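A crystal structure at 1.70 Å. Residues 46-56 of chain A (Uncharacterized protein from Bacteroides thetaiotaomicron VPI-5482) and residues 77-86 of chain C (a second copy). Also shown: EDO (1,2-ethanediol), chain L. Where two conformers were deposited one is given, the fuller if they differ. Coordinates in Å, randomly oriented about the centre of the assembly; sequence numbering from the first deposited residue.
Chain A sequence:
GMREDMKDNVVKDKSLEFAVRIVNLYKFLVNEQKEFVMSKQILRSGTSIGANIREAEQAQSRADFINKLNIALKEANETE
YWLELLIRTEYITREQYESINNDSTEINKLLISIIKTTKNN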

# COMPACT_ATOMS: atom_id res chain seq x y z
N GLY A 46 -13.18 -4.83 4.09
CA GLY A 46 -14.44 -4.43 4.66
C GLY A 46 -14.41 -3.24 5.62
O GLY A 46 -15.41 -2.49 5.71
N THR A 47 -13.29 -3.10 6.33
CA THR A 47 -13.08 -1.97 7.24
C THR A 47 -12.56 -0.69 6.52
O THR A 47 -12.69 0.43 7.04
CB THR A 47 -12.17 -2.35 8.43
OG1 THR A 47 -10.85 -2.73 7.99
CG2 THR A 47 -12.78 -3.50 9.26
N SER A 48 -11.99 -0.89 5.32
CA SER A 48 -11.41 0.19 4.53
C SER A 48 -12.49 1.06 3.93
O SER A 48 -12.29 2.26 3.74
CB SER A 48 -10.56 -0.39 3.39
OG SER A 48 -9.90 0.64 2.69
N ILE A 49 -13.61 0.44 3.59
CA ILE A 49 -14.73 1.17 2.96
C ILE A 49 -15.06 2.46 3.73
O ILE A 49 -15.04 3.55 3.16
CB ILE A 49 -16.01 0.30 2.85
CG1 ILE A 49 -15.76 -1.00 2.04
CG2 ILE A 49 -17.19 1.10 2.20
CD1 ILE A 49 -16.85 -2.10 2.33
N GLY A 50 -15.36 2.33 5.02
CA GLY A 50 -15.76 3.47 5.83
C GLY A 50 -14.66 4.50 6.02
O GLY A 50 -14.93 5.68 6.13
N ALA A 51 -13.40 4.03 6.08
CA ALA A 51 -12.24 4.94 6.17
C ALA A 51 -12.19 5.86 4.94
O ALA A 51 -12.04 7.09 5.07
CB ALA A 51 -10.93 4.16 6.33
N ASN A 52 -12.33 5.29 3.75
CA ASN A 52 -12.31 6.11 2.53
C ASN A 52 -13.51 7.05 2.44
O ASN A 52 -13.38 8.21 1.97
CB ASN A 52 -12.27 5.22 1.29
CG ASN A 52 -10.90 4.67 1.05
OD1 ASN A 52 -10.03 5.39 0.61
ND2 ASN A 52 -10.69 3.42 1.40
N ILE A 53 -14.66 6.58 2.92
CA ILE A 53 -15.83 7.46 2.97
C ILE A 53 -15.59 8.63 3.91
O ILE A 53 -15.93 9.77 3.58
CB ILE A 53 -17.11 6.71 3.38
CG1 ILE A 53 -17.51 5.74 2.26
CG2 ILE A 53 -18.27 7.68 3.69
CD1 ILE A 53 -18.60 4.73 2.62
N ARG A 54 -15.02 8.37 5.09
CA ARG A 54 -14.65 9.47 5.98
C ARG A 54 -13.71 10.46 5.29
O ARG A 54 -13.92 11.68 5.38
CB ARG A 54 -14.00 8.98 7.27
CG ARG A 54 -14.93 8.30 8.19
CD ARG A 54 -15.90 9.28 8.83
NE ARG A 54 -15.32 10.13 9.87
CZ ARG A 54 -15.24 9.80 11.17
NH1 ARG A 54 -15.70 8.64 11.60
NH2 ARG A 54 -14.72 10.64 12.05
N GLU A 55 -12.69 9.97 4.60
CA GLU A 55 -11.74 10.84 3.90
C GLU A 55 -12.41 11.75 2.86
O GLU A 55 -12.01 12.91 2.67
CB GLU A 55 -10.68 10.02 3.19
CG GLU A 55 -9.59 9.42 4.07
CD GLU A 55 -8.58 8.67 3.24
OE1 GLU A 55 -7.73 9.30 2.58
OE2 GLU A 55 -8.66 7.43 3.22
N ALA A 56 -13.39 11.21 2.15
CA ALA A 56 -14.11 11.98 1.14
C ALA A 56 -14.79 13.21 1.76
O ALA A 56 -14.96 14.24 1.10
CB ALA A 56 -15.10 11.09 0.43
N ASN C 77 -9.84 13.00 11.08
CA ASN C 77 -11.13 12.35 10.93
C ASN C 77 -11.02 10.88 10.66
O ASN C 77 -11.78 10.09 11.25
CB ASN C 77 -11.96 13.04 9.88
CG ASN C 77 -12.71 14.20 10.44
OD1 ASN C 77 -13.76 14.01 11.07
ND2 ASN C 77 -12.18 15.40 10.27
N GLU C 78 -10.06 10.47 9.84
CA GLU C 78 -9.87 9.03 9.62
C GLU C 78 -9.46 8.33 10.92
O GLU C 78 -9.95 7.23 11.23
CB GLU C 78 -8.83 8.77 8.53
CG GLU C 78 -8.81 7.29 8.17
CD GLU C 78 -7.72 6.88 7.22
OE1 GLU C 78 -7.24 7.74 6.44
OE2 GLU C 78 -7.35 5.68 7.26
N THR C 79 -8.60 8.97 11.68
CA THR C 79 -8.12 8.42 12.95
C THR C 79 -9.33 8.21 13.88
O THR C 79 -9.42 7.20 14.56
CB THR C 79 -7.08 9.37 13.61
OG1 THR C 79 -5.94 9.53 12.74
CG2 THR C 79 -6.61 8.84 14.97
N GLU C 80 -10.22 9.19 13.91
CA GLU C 80 -11.45 9.11 14.73
C GLU C 80 -12.33 7.93 14.31
O GLU C 80 -12.94 7.26 15.13
CB GLU C 80 -12.15 10.47 14.71
CG GLU C 80 -11.36 11.47 15.60
CD GLU C 80 -11.31 12.90 15.10
OE1 GLU C 80 -12.12 13.27 14.22
OE2 GLU C 80 -10.42 13.65 15.58
N TYR C 81 -12.38 7.67 13.01
CA TYR C 81 -13.08 6.49 12.48
C TYR C 81 -12.47 5.23 13.06
O TYR C 81 -13.17 4.37 13.60
CB TYR C 81 -12.98 6.46 10.94
CG TYR C 81 -13.44 5.15 10.29
CD1 TYR C 81 -14.77 4.87 10.07
CD2 TYR C 81 -12.51 4.21 9.88
CE1 TYR C 81 -15.17 3.67 9.46
CE2 TYR C 81 -12.89 2.99 9.30
CZ TYR C 81 -14.22 2.73 9.11
OH TYR C 81 -14.57 1.55 8.48
N TRP C 82 -11.15 5.11 12.94
CA TRP C 82 -10.49 3.88 13.44
C TRP C 82 -10.69 3.74 14.95
O TRP C 82 -10.94 2.64 15.44
CB TRP C 82 -8.99 3.81 13.07
CG TRP C 82 -8.76 3.67 11.58
CD1 TRP C 82 -8.21 4.59 10.73
CD2 TRP C 82 -9.13 2.55 10.77
NE1 TRP C 82 -8.21 4.09 9.43
CE2 TRP C 82 -8.78 2.85 9.44
CE3 TRP C 82 -9.74 1.30 11.06
CZ2 TRP C 82 -9.01 1.97 8.39
CZ3 TRP C 82 -9.94 0.42 10.02
CH2 TRP C 82 -9.58 0.77 8.69
N LEU C 83 -10.64 4.85 15.68
CA LEU C 83 -10.84 4.77 17.14
C LEU C 83 -12.24 4.25 17.46
O LEU C 83 -12.46 3.46 18.37
CB LEU C 83 -10.61 6.13 17.78
CG LEU C 83 -9.16 6.60 17.86
CD1 LEU C 83 -9.10 8.07 18.32
CD2 LEU C 83 -8.29 5.68 18.78
N GLU C 84 -13.22 4.75 16.73
CA GLU C 84 -14.60 4.34 16.96
C GLU C 84 -14.77 2.85 16.68
O GLU C 84 -15.43 2.10 17.43
CB GLU C 84 -15.52 5.14 16.04
CG GLU C 84 -17.00 4.94 16.38
CD GLU C 84 -17.95 5.82 15.56
OE1 GLU C 84 -17.48 6.77 14.88
OE2 GLU C 84 -19.17 5.56 15.62
N LEU C 85 -14.19 2.40 15.57
CA LEU C 85 -14.20 0.97 15.25
C LEU C 85 -13.53 0.12 16.34
O LEU C 85 -14.06 -0.92 16.74
CB LEU C 85 -13.53 0.74 13.89
CG LEU C 85 -13.67 -0.64 13.27
CD1 LEU C 85 -15.08 -1.19 13.32
CD2 LEU C 85 -13.12 -0.57 11.84
N LEU C 86 -12.39 0.57 16.83
CA LEU C 86 -11.69 -0.14 17.89
C LEU C 86 -12.48 -0.27 19.20
O LEU C 86 -12.52 -1.33 19.78
CB LEU C 86 -10.31 0.48 18.14
CG LEU C 86 -9.28 0.35 17.01
CD1 LEU C 86 -8.12 1.33 17.20
CD2 LEU C 86 -8.76 -1.13 16.96
C1 EDO L . -7.48 3.45 4.59
O1 EDO L . -7.82 2.45 3.63
C2 EDO L . -8.27 4.70 4.27
O2 EDO L . -7.42 5.65 3.62
O HOH W 1 -16.62 -0.08 6.24
O HOH W 2 -15.76 8.58 14.59

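Two helices from separate copies of the protein pack here nearly antiparallel, at 148° with their axes 9.0 Å apart, and the contact is built around two interlocking long side chains, one from each helix. Tyr C81 is the first. Its CA-to-CB bond points toward chain A, and chi1 in the t well (169°) carries the ring into a hole formed by Thr A47, Gly A50, Ala A51 and Arg A54. The ring lays one face over the backbone at Gly A50 and Ala A51, where Tyr C81 CZ lies 3.4 Å from Ala A51 N. So close an approach depends on glycine: a CB on Gly A50 would point toward chain C and fall 2.5 Å from Tyr C81 OH, a clash. The hydroxyl then reaches past this gap and donates a hydrogen bond to Thr A47 O, with Tyr C81 OH and Thr A47 O 2.6 Å apart. That carbonyl lies near the ring plane, as a phenol donor prefers. Water 1 ties the same turn together, donating to Gly A46 O and accepting from Gly A50 N, with a weak bond to Tyr C81 OH.

Arg A54 is the reciprocal knob, set among Asn C77, Glu C80, Tyr C81 and Glu C84. Its chi1, chi2 and chi3 are all m, a curled chain that brings the guanidinium down on the backbone of chain C, with Tyr C81 CB and Asn C77 O over one face. The geometry explains why proximity is not bonding: Arg A54 NH2 is 3.1 Å from Asn C77 O, but the angle is poor for a hydrogen bond. Nor is there a salt bridge: Arg A54 NH1 stays 4.2 Å from Glu C84 OE1 and Arg A54 NH2 4.3 Å from Glu C80 OE1. Water 2 spans the gap to Glu C84, accepting from Arg A54 NH1 at 3.0 Å and lying 2.5 Å from Glu C84 OE1.

Ala A51 is small enough to let two aromatics close in: its CB lies 3.7 Å from Tyr C81 CE2 and 3.6 Å from Trp C82 CZ2. Trp C82 starts sideways, yet with chi1 m its ring end comes nearer chain A. The indole is held from its own helix, Trp C82 NE1 donating at 2.8 Å in a nearly straight bond (170°) to Glu C78 OE2, to which Glu C78, with chi1 and chi2 both t, presents its carboxylate.

Beyond lies an acidic corner, where Glu A55 OE2 comes within 3.5 Å of Glu C78 OE1, like charges close together. An ethanediol, probably from the crystallisation liquor, lies beside them, its O1 hydrogen-bonded to Ser A48 OG at 2.9 Å.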